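Local coordinates for protein farnesyltransferase, putative (Trypanosoma cruzi, PDB 3WCA) that probably catalyses the magnesium-dependent, two-step joining of two farnesyl diphosphate molecules into squalene, using NADPH or NADH as the reductant in sterol synthesis, at residues Y160-A165 / N192-G197; M196-Q201 / L258-H263. The protein carries 1 engineered substitution. One frame throughout, in Å; residues are numbered along the deposited sequence.

How the interactions relate
Both interactions use helix 191-207, sharing M196 and G197, and both border the farnesyl thiodiphosphate analogue. Interaction 1 packs the helix against helix 154-179, beside the isoprenoid tail; A165 and G197 are buried and pack closely, while H162 and N194 are only partly buried and share one hydrogen bond. Interaction 2, with 258-263, is wholly buried and has no hydrogen bond between its own segments; a CH-pi contact and apolar side chains join them. The two contacts meet directly: H195 ND1 bonds to H260 ND1, the rings of H195 and H263 stack, and A165 packs on Q201. Thus a polar pair and small residues meet helix 154-179, a histidine face and apolar groups 258-263.

Interaction 1: Y160-A165 / N192-G197; sequences YCHYVA and NANHMG. With FPS (S-[(2E,6E)-3,7,11-trimethyldodeca-2,6,10-trienyl] trihydrogen thiodiphosphate), chain E.
H162 and N194 join two neighbouring helices, 154-179 and 191-207, in the all-helical isoprenoid synthase fold of the squalene/phytoene synthase family. H162 ND1 donates to N194 OD1 over 2.7 Å, and the bond is nearly straight, with an N-H...O angle of 174°. The oxygen lies at the edge of the imidazole, in its plane, but the donor stands above the carbonyl plane of the amide, 43° out of it. The ring and amide planes are steeply inclined to each other. In N194, CG is anti to the backbone N (chi1 -175°), which carries the amide across to the histidine.

One turn further on, small residues take over: A165 CB rests against G197 O at 3.5 Å. Glycine suits this place because A165 O occupies the space where a side chain would begin; A165 CA and G197 CA lie 4.8 Å apart. A wider pi-type turn at 162-165 accompanies this approach. The same pair borders the farnesyl tail of the ligand, and M196 closes round its far end, with CB 3.6 Å from FPS C15. Further out, the H162 ring meets H170 edge-to-face, Q284 NE2 holds M196 O, and Y160 OH bonds to E71, a magnesium ligand. Beside the tail, G197 CA lies 3.7 Å from FPS C10.

Interaction 2: M196-Q201 / L258-H263; sequences MGLFLQ and LVHVPH. With FPS (S-[(2E,6E)-3,7,11-trimethyldodeca-2,6,10-trienyl] trihydrogen thiodiphosphate), chain E.
H260, whose ring packs against L198, has both ring nitrogens engaged: H260 ND1 is hydrogen-bonded to H195 ND1, and H260 NE2 to K202 NZ. A histidine suits this buried place in the all-helical squalene synthase fold, since its two ring nitrogens can each take a polar partner while a face is left for an aliphatic chain. That face receives L198 CB in a CH-pi contact, 3.9 Å from the ring centroid of H260 and 13° off the normal. L198 CD2 adds a second touch, 3.5 Å from H260 CE1. The chi1 of L198, at -97°, lies well off a staggered value.

H260 sits within a type I beta turn, L258 to V261, closed by V261 N on L258 O; the turn leads from helix 243-258 into helix 261-269. At its end the contact becomes purely apolar. With chi1 at -172°, the F199 side chain extends opposite its own backbone nitrogen and brings the ring beside V261 CG2. Helix 274-294 also packs on this pair, through A287 on F199 and M288 on V261, and helix 347-362 adds A357 and M361 against the valine. The segment 196-201 also faces the ligand: L200 CD1 is 3.8 Å from FPS C8, and Q201 OE1 approaches FPS C3. Between the protein segments, V261 CG2 comes within 3.5 Å of F199 CE1 and 3.8 Å of F199 CZ.

Interaction 1: Y160-A165 / N192-G197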
loop_
_atom_site.group_PDB
_atom_site.type_symbol
_atom_site.label_atom_id
_atom_site.label_comp_id
_atom_site.label_asym_id
_atom_site.label_seq_id
_atom_site.Cartn_x
_atom_site.Cartn_y
_atom_site.Cartn_z
ATOM N N TYR A 160 -11.818 2.735 -1.007
ATOM C CA TYR A 160 -10.973 3.203 0.088
ATOM C C TYR A 160 -9.497 2.881 -0.210
ATOM O O TYR A 160 -8.612 3.685 0.091
ATOM C CB TYR A 160 -11.382 2.567 1.425
ATOM C CG TYR A 160 -10.499 2.999 2.578
ATOM C CD1 TYR A 160 -10.658 4.250 3.174
ATOM C CD2 TYR A 160 -9.459 2.180 3.033
ATOM C CE1 TYR A 160 -9.798 4.680 4.193
ATOM C CE2 TYR A 160 -8.595 2.596 4.047
ATOM C CZ TYR A 160 -8.768 3.847 4.621
ATOM O OH TYR A 160 -7.907 4.271 5.611
ATOM N N CYS A 161 -9.245 1.707 -0.787
ATOM C CA CYS A 161 -7.889 1.311 -1.133
ATOM C C CYS A 161 -7.361 2.264 -2.194
ATOM O O CYS A 161 -6.177 2.613 -2.196
ATOM C CB CYS A 161 -7.849 -0.137 -1.655
ATOM S SG CYS A 161 -8.035 -1.384 -0.343
ATOM N N HIS A 162 -8.250 2.684 -3.090
ATOM C CA HIS A 162 -7.887 3.615 -4.153
ATOM C C HIS A 162 -7.380 4.925 -3.554
ATOM O O HIS A 162 -6.314 5.415 -3.928
ATOM C CB HIS A 162 -9.100 3.892 -5.050
ATOM C CG HIS A 162 -8.935 5.076 -5.950
ATOM N ND1 HIS A 162 -8.077 5.077 -7.029
ATOM C CD2 HIS A 162 -9.510 6.304 -5.922
ATOM C CE1 HIS A 162 -8.131 6.255 -7.628
ATOM N NE2 HIS A 162 -8.992 7.017 -6.976
ATOM N N TYR A 163 -8.137 5.474 -2.611
ATOM C CA TYR A 163 -7.778 6.734 -1.971
ATOM C C TYR A 163 -6.487 6.720 -1.165
ATOM O O TYR A 163 -5.770 7.721 -1.137
ATOM C CB TYR A 163 -8.895 7.218 -1.027
ATOM C CG TYR A 163 -10.191 7.679 -1.691
ATOM C CD1 TYR A 163 -10.187 8.644 -2.699
ATOM C CD2 TYR A 163 -11.421 7.172 -1.274
ATOM C CE1 TYR A 163 -11.387 9.098 -3.276
ATOM C CE2 TYR A 163 -12.621 7.612 -1.839
ATOM C CZ TYR A 163 -12.600 8.573 -2.836
ATOM O OH TYR A 163 -13.792 8.993 -3.390
ATOM N N VAL A 164 -6.186 5.612 -0.490
ATOM C CA VAL A 164 -4.996 5.603 0.337
ATOM C C VAL A 164 -3.787 4.877 -0.222
ATOM O O VAL A 164 -2.714 4.957 0.371
ATOM C CB VAL A 164 -5.299 5.045 1.762
ATOM C CG1 VAL A 164 -6.467 5.839 2.394
ATOM C CG2 VAL A 164 -5.620 3.544 1.692
ATOM N N ALA A 165 -3.958 4.194 -1.351
ATOM C CA ALA A 165 -2.875 3.436 -1.965
ATOM C C ALA A 165 -2.906 3.481 -3.493
ATOM O O ALA A 165 -1.876 3.670 -4.138
ATOM C CB ALA A 165 -2.935 1.991 -1.492
ATOM N N ASN A 192 -3.932 0.085 -14.193
ATOM C CA ASN A 192 -2.934 -0.831 -13.670
ATOM C C ASN A 192 -2.099 -0.223 -12.556
ATOM O O ASN A 192 -1.618 -0.940 -11.691
ATOM C CB ASN A 192 -2.036 -1.353 -14.792
ATOM C CG ASN A 192 -2.772 -2.306 -15.705
ATOM O OD1 ASN A 192 -3.815 -2.840 -15.327
ATOM N ND2 ASN A 192 -2.239 -2.537 -16.899
ATOM N N ALA A 193 -1.941 1.092 -12.557
ATOM C CA ALA A 193 -1.172 1.737 -11.496
ATOM C C ALA A 193 -1.989 1.618 -10.212
ATOM O O ALA A 193 -1.441 1.421 -9.128
ATOM C CB ALA A 193 -0.929 3.196 -11.825
ATOM N N ASN A 194 -3.305 1.734 -10.353
ATOM C CA ASN A 194 -4.218 1.634 -9.225
ATOM C C ASN A 194 -4.215 0.197 -8.702
ATOM O O ASN A 194 -4.277 -0.031 -7.495
ATOM C CB ASN A 194 -5.638 2.022 -9.652
ATOM C CG ASN A 194 -6.599 2.045 -8.494
ATOM O OD1 ASN A 194 -6.538 2.928 -7.637
ATOM N ND2 ASN A 194 -7.487 1.059 -8.445
ATOM N N HIS A 195 -4.179 -0.765 -9.619
ATOM C CA HIS A 195 -4.127 -2.166 -9.240
ATOM C C HIS A 195 -2.865 -2.400 -8.390
ATOM O O HIS A 195 -2.911 -3.082 -7.371
ATOM C CB HIS A 195 -4.064 -3.054 -10.483
ATOM C CG HIS A 195 -5.396 -3.309 -11.119
ATOM N ND1 HIS A 195 -6.377 -4.065 -10.514
ATOM C CD2 HIS A 195 -5.902 -2.923 -12.315
ATOM C CE1 HIS A 195 -7.429 -4.135 -11.310
ATOM N NE2 HIS A 195 -7.167 -3.449 -12.408
ATOM N N MET A 196 -1.743 -1.825 -8.820
ATOM C CA MET A 196 -0.472 -1.966 -8.110
ATOM C C MET A 196 -0.639 -1.510 -6.664
ATOM O O MET A 196 -0.213 -2.197 -5.744
ATOM C CB MET A 196 0.621 -1.132 -8.805
ATOM C CG MET A 196 1.118 -1.716 -10.143
ATOM S SD MET A 196 2.498 -2.903 -9.926
ATOM C CE MET A 196 3.750 -1.770 -9.265
ATOM N N GLY A 197 -1.276 -0.357 -6.470
ATOM C CA GLY A 197 -1.490 0.140 -5.128
ATOM C C GLY A 197 -2.434 -0.751 -4.329
ATOM O O GLY A 197 -2.209 -0.994 -3.141
HETATM C C1 FPS E . 1.889 1.401 4.139
HETATM S S1 FPS E . 3.310 2.442 4.734
HETATM C C2 FPS E . 1.448 1.869 2.718
HETATM C C3 FPS E . 0.995 1.136 1.626
HETATM C C4 FPS E . 0.822 -0.366 1.612
HETATM C C5 FPS E . 0.673 1.908 0.367
HETATM C C6 FPS E . 1.867 2.444 -0.483
HETATM C C7 FPS E . 1.491 2.249 -1.936
HETATM C C8 FPS E . 2.316 2.245 -2.992
HETATM C C10 FPS E . 1.656 2.034 -4.369
HETATM C C9 FPS E . 3.834 2.438 -2.891
HETATM C C11 FPS E . 2.584 1.365 -5.357
HETATM C C12 FPS E . 2.091 1.638 -6.754
HETATM C C13 FPS E . 2.871 1.780 -7.849
HETATM C C14 FPS E . 4.402 1.683 -7.824
HETATM C C15 FPS E . 2.177 2.048 -9.182
HETATM P PA FPS E . 5.094 1.419 4.491
HETATM O O1A FPS E . 5.221 0.921 3.024
HETATM O O2A FPS E . 6.208 2.384 4.811
HETATM O O3A FPS E . 5.422 0.248 5.644
HETATM P PB FPS E . 4.577 -1.058 6.312
HETATM O O1B FPS E . 5.482 -2.323 6.401
HETATM O O2B FPS E . 4.162 -0.694 7.783
HETATM O O3B FPS E . 3.363 -1.457 5.374
#

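Interaction 2: M196-Q201 / L258-H263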
loop_
_atom_site.group_PDB
_atom_site.type_symbol
_atom_site.label_atom_id
_atom_site.label_comp_id
_atom_site.label_asym_id
_atom_site.label_seq_id
_atom_site.Cartn_x
_atom_site.Cartn_y
_atom_site.Cartn_z
ATOM N N MET A 196 -1.743 -1.825 -8.820
ATOM C CA MET A 196 -0.472 -1.966 -8.110
ATOM C C MET A 196 -0.639 -1.510 -6.664
ATOM O O MET A 196 -0.213 -2.197 -5.744
ATOM C CB MET A 196 0.621 -1.132 -8.805
ATOM C CG MET A 196 1.118 -1.716 -10.143
ATOM S SD MET A 196 2.498 -2.903 -9.926
ATOM C CE MET A 196 3.750 -1.770 -9.265
ATOM N N GLY A 197 -1.276 -0.357 -6.470
ATOM C CA GLY A 197 -1.490 0.140 -5.128
ATOM C C GLY A 197 -2.434 -0.751 -4.329
ATOM O O GLY A 197 -2.209 -0.994 -3.141
ATOM N N LEU A 198 -3.483 -1.253 -4.979
ATOM C CA LEU A 198 -4.445 -2.097 -4.286
ATOM C C LEU A 198 -3.862 -3.415 -3.835
ATOM O O LEU A 198 -4.174 -3.880 -2.744
ATOM C CB LEU A 198 -5.687 -2.345 -5.151
ATOM C CG LEU A 198 -6.866 -1.416 -4.836
ATOM C CD1 LEU A 198 -6.440 0.020 -5.024
ATOM C CD2 LEU A 198 -8.057 -1.742 -5.740
ATOM N N PHE A 199 -3.006 -4.017 -4.654
ATOM C CA PHE A 199 -2.406 -5.282 -4.273
ATOM C C PHE A 199 -1.607 -5.127 -2.993
ATOM O O PHE A 199 -1.668 -5.987 -2.115
ATOM C CB PHE A 199 -1.492 -5.827 -5.370
ATOM C CG PHE A 199 -0.992 -7.232 -5.091
ATOM C CD1 PHE A 199 -1.898 -8.280 -4.900
ATOM C CD2 PHE A 199 0.371 -7.504 -5.007
ATOM C CE1 PHE A 199 -1.456 -9.575 -4.629
ATOM C CE2 PHE A 199 0.831 -8.798 -4.735
ATOM C CZ PHE A 199 -0.073 -9.834 -4.547
ATOM N N LEU A 200 -0.858 -4.035 -2.881
ATOM C CA LEU A 200 -0.064 -3.809 -1.683
ATOM C C LEU A 200 -0.941 -3.515 -0.472
ATOM O O LEU A 200 -0.761 -4.108 0.589
ATOM C CB LEU A 200 0.921 -2.636 -1.866
ATOM C CG LEU A 200 1.967 -2.666 -2.991
ATOM C CD1 LEU A 200 2.981 -1.522 -2.767
ATOM C CD2 LEU A 200 2.686 -4.013 -3.003
ATOM N N GLN A 201 -1.891 -2.597 -0.633
ATOM C CA GLN A 201 -2.737 -2.218 0.476
ATOM C C GLN A 201 -3.543 -3.411 0.979
ATOM O O GLN A 201 -3.615 -3.640 2.171
ATOM C CB GLN A 201 -3.669 -1.063 0.071
ATOM C CG GLN A 201 -4.467 -0.448 1.232
ATOM C CD GLN A 201 -3.578 0.140 2.331
ATOM O OE1 GLN A 201 -2.605 0.833 2.051
ATOM N NE2 GLN A 201 -3.923 -0.127 3.583
ATOM N N LEU A 258 -5.945 -11.451 -5.142
ATOM C CA LEU A 258 -5.334 -12.082 -6.299
ATOM C C LEU A 258 -5.825 -11.515 -7.619
ATOM O O LEU A 258 -5.155 -11.655 -8.640
ATOM C CB LEU A 258 -5.575 -13.589 -6.261
ATOM C CG LEU A 258 -4.676 -14.327 -5.273
ATOM C CD1 LEU A 258 -5.057 -15.809 -5.214
ATOM C CD2 LEU A 258 -3.230 -14.156 -5.726
ATOM N N VAL A 259 -6.997 -10.890 -7.592
ATOM C CA VAL A 259 -7.587 -10.276 -8.785
ATOM C C VAL A 259 -6.612 -9.273 -9.407
ATOM O O VAL A 259 -6.552 -9.120 -10.624
ATOM C CB VAL A 259 -8.910 -9.502 -8.434
ATOM C CG1 VAL A 259 -9.398 -8.717 -9.636
ATOM C CG2 VAL A 259 -10.004 -10.476 -7.994
ATOM N N HIS A 260 -5.832 -8.611 -8.562
ATOM C CA HIS A 260 -4.904 -7.586 -9.019
ATOM C C HIS A 260 -3.580 -8.018 -9.623
ATOM O O HIS A 260 -2.946 -7.233 -10.318
ATOM C CB HIS A 260 -4.617 -6.648 -7.861
ATOM C CG HIS A 260 -5.852 -6.109 -7.220
ATOM N ND1 HIS A 260 -6.687 -5.216 -7.855
ATOM C CD2 HIS A 260 -6.417 -6.370 -6.018
ATOM C CE1 HIS A 260 -7.715 -4.951 -7.069
ATOM N NE2 HIS A 260 -7.575 -5.637 -5.950
ATOM N N VAL A 261 -3.180 -9.261 -9.383
ATOM C CA VAL A 261 -1.888 -9.754 -9.844
ATOM C C VAL A 261 -1.623 -9.713 -11.344
ATOM O O VAL A 261 -0.544 -9.298 -11.769
ATOM C CB VAL A 261 -1.626 -11.167 -9.266
ATOM C CG1 VAL A 261 -0.290 -11.732 -9.760
ATOM C CG2 VAL A 261 -1.609 -11.075 -7.746
ATOM N N PRO A 262 -2.594 -10.121 -12.173
ATOM C CA PRO A 262 -2.311 -10.066 -13.610
ATOM C C PRO A 262 -1.963 -8.649 -14.060
ATOM O O PRO A 262 -1.145 -8.461 -14.959
ATOM C CB PRO A 262 -3.611 -10.560 -14.235
ATOM C CG PRO A 262 -4.139 -11.520 -13.188
ATOM C CD PRO A 262 -3.904 -10.746 -11.917
ATOM N N HIS A 263 -2.588 -7.665 -13.411
ATOM C CA HIS A 263 -2.408 -6.245 -13.715
ATOM C C HIS A 263 -1.089 -5.710 -13.176
ATOM O O HIS A 263 -0.507 -4.781 -13.727
ATOM C CB HIS A 263 -3.584 -5.458 -13.136
ATOM C CG HIS A 263 -4.916 -5.955 -13.605
ATOM N ND1 HIS A 263 -5.420 -5.672 -14.858
ATOM C CD2 HIS A 263 -5.820 -6.772 -13.014
ATOM C CE1 HIS A 263 -6.572 -6.294 -15.018
ATOM N NE2 HIS A 263 -6.839 -6.970 -13.914
HETATM C C1 FPS E . 1.889 1.401 4.139
HETATM S S1 FPS E . 3.310 2.442 4.734
HETATM C C2 FPS E . 1.448 1.869 2.718
HETATM C C3 FPS E . 0.995 1.136 1.626
HETATM C C4 FPS E . 0.822 -0.366 1.612
HETATM C C5 FPS E . 0.673 1.908 0.367
HETATM C C6 FPS E . 1.867 2.444 -0.483
HETATM C C7 FPS E . 1.491 2.249 -1.936
HETATM C C8 FPS E . 2.316 2.245 -2.992
HETATM C C10 FPS E . 1.656 2.034 -4.369
HETATM C C9 FPS E . 3.834 2.438 -2.891
HETATM C C11 FPS E . 2.584 1.365 -5.357
HETATM C C12 FPS E . 2.091 1.638 -6.754
HETATM C C13 FPS E . 2.871 1.780 -7.849
HETATM C C14 FPS E . 4.402 1.683 -7.824
HETATM C C15 FPS E . 2.177 2.048 -9.182
HETATM P PA FPS E . 5.094 1.419 4.491
HETATM O O1A FPS E . 5.221 0.921 3.024
HETATM O O2A FPS E . 6.208 2.384 4.811
HETATM O O3A FPS E . 5.422 0.248 5.644
HETATM P PB FPS E . 4.577 -1.058 6.312
HETATM O O1B FPS E . 5.482 -2.323 6.401
HETATM O O2B FPS E . 4.162 -0.694 7.783
HETATM O O3B FPS E . 3.363 -1.457 5.374
#